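Local coordinates for protein UspA1 (Moraxella catarrhalis, PDB 3NTN) that forms a trimeric autotransporter adhesin on the bacterial outer membrane that binds fibronectin and the host receptor CEACAM1, at the interface of chains A and B. Coordinates in Å, arbitrary orientation; residue numbers count along the deposited sequence, not the author numbering. Chains: chain A/B, UspA1.

The interface of chains A and B. Residues chain A 113, 115, 150-153; chain B 117-118, 155, 162-164.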
# COMPACT_ATOMS: atom_id res chain seq x y z
N GLY A 113 7.02 8.32 -10.17
CA GLY A 113 6.12 7.17 -10.14
C GLY A 113 6.06 6.57 -8.75
O GLY A 113 5.37 5.58 -8.51
N VAL A 115 5.37 5.90 -4.69
CA VAL A 115 4.28 6.15 -3.72
C VAL A 115 4.87 6.09 -2.28
O VAL A 115 5.56 5.16 -1.93
CB VAL A 115 3.06 5.14 -3.92
CG1 VAL A 115 1.85 5.44 -2.99
CG2 VAL A 115 2.59 5.12 -5.37
N ASN A 150 10.33 3.09 -12.83
CA ASN A 150 8.98 3.14 -12.25
C ASN A 150 8.83 3.65 -10.80
O ASN A 150 7.70 3.90 -10.36
CB ASN A 150 8.24 1.77 -12.38
CG ASN A 150 7.51 1.64 -13.73
OD1 ASN A 150 6.34 2.07 -13.88
ND2 ASN A 150 8.19 1.05 -14.72
N GLY A 151 9.92 3.80 -10.06
CA GLY A 151 9.79 4.13 -8.64
C GLY A 151 9.37 2.98 -7.76
O GLY A 151 9.19 1.88 -8.21
N THR A 152 9.23 3.22 -6.47
CA THR A 152 8.85 2.18 -5.55
C THR A 152 7.65 2.66 -4.74
O THR A 152 7.23 3.80 -4.84
CB THR A 152 10.02 1.84 -4.61
OG1 THR A 152 10.47 3.04 -3.97
CG2 THR A 152 11.20 1.20 -5.37
N VAL A 153 7.06 1.75 -3.98
CA VAL A 153 6.08 2.09 -2.99
C VAL A 153 6.72 1.96 -1.63
O VAL A 153 7.26 0.90 -1.30
CB VAL A 153 4.87 1.14 -3.11
CG1 VAL A 153 3.85 1.45 -2.02
CG2 VAL A 153 4.23 1.33 -4.49
N LEU B 117 -2.65 2.00 -6.33
CA LEU B 117 -1.72 3.02 -5.93
C LEU B 117 -0.73 3.30 -7.03
O LEU B 117 -0.18 2.38 -7.58
CB LEU B 117 -0.94 2.55 -4.69
CG LEU B 117 -1.75 2.22 -3.42
CD1 LEU B 117 -0.81 1.70 -2.40
CD2 LEU B 117 -2.48 3.51 -2.88
N GLY B 118 -0.45 4.57 -7.35
CA GLY B 118 0.61 4.93 -8.32
C GLY B 118 0.24 5.09 -9.78
O GLY B 118 -0.85 4.74 -10.19
N VAL B 155 -0.09 -2.32 -6.91
CA VAL B 155 1.00 -1.33 -6.89
C VAL B 155 1.62 -1.05 -8.23
O VAL B 155 2.56 -0.26 -8.30
CB VAL B 155 2.08 -1.65 -5.84
CG1 VAL B 155 1.48 -1.80 -4.40
CG2 VAL B 155 2.94 -2.87 -6.21
N ARG B 162 6.18 -2.68 -9.14
CA ARG B 162 6.91 -1.82 -8.22
C ARG B 162 7.32 -2.59 -6.99
O ARG B 162 6.46 -3.24 -6.34
CB ARG B 162 6.09 -0.60 -7.72
CG ARG B 162 5.88 0.51 -8.68
CD ARG B 162 5.14 1.70 -8.08
NE ARG B 162 5.09 2.73 -9.09
CZ ARG B 162 4.11 2.94 -9.97
NH1 ARG B 162 3.00 2.21 -9.98
NH2 ARG B 162 4.26 3.91 -10.86
N GLN B 163 8.60 -2.44 -6.62
CA GLN B 163 9.07 -2.93 -5.35
C GLN B 163 8.33 -2.27 -4.18
O GLN B 163 7.95 -1.10 -4.24
CB GLN B 163 10.56 -2.71 -5.24
CG GLN B 163 11.40 -3.55 -6.24
CD GLN B 163 12.88 -3.25 -6.13
OE1 GLN B 163 13.28 -2.08 -6.17
NE2 GLN B 163 13.71 -4.31 -6.00
N ILE B 164 8.07 -3.02 -3.12
CA ILE B 164 7.56 -2.42 -1.88
C ILE B 164 8.69 -2.37 -0.87
O ILE B 164 9.34 -3.39 -0.67
CB ILE B 164 6.30 -3.12 -1.32
CG1 ILE B 164 5.27 -3.31 -2.43
CG2 ILE B 164 5.73 -2.22 -0.22
CD1 ILE B 164 3.83 -3.89 -2.01
O HOH W 1 10.30 -0.91 -8.34
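The backbone N of A:Val153 donates to B:Gln163 O at 3.0 Å in a nearly straight bond, and A:Val153 pairs with B:Ile164 as a parallel beta bridge between subunits. B:Arg162 reaches across to chain A and lays its NE-H against the backbone carbonyl of A:Asn150, NE to O 3.1 Å. The bond is bent, 143° at the hydrogen, and the oxygen sits 22° out of the guanidinium plane. A second carbonyl oxygen, A:Gly113 O, lies 2.9 Å from NE and 3.1 Å from NH2 of the arginine, yet neither N-H is directed at it; any attraction there would be electrostatic. At the edge of the group, NH1 donates to B:Val155 O in its own chain at 3.0 Å. This acceptor lies in the guanidinium plane and helps fix its rotation, although the donor stands above the carbonyl plane and not on a lone pair. The arm stays extended from CG to NE and crosses A:Val153 at about a right angle, CD packing 3.7 Å from the CG2 methyl. With CG1 anti to the backbone N (chi1 177°), CG2 falls anti to the carbonyl carbon, beside the backbone N, and meets both B:Arg162 CD and B:Val155 CB. A water bridges A:Gly151 O and B:Gln163 N. This patch joins two subunits of the trimeric beta-roll head, apparently near its junction with the neck, by backbone pairing and an arginine side chain. Farther along, A:Val115 presses its CG2 methyl onto the backbone of B:Gly118, 3.6 Å from CA.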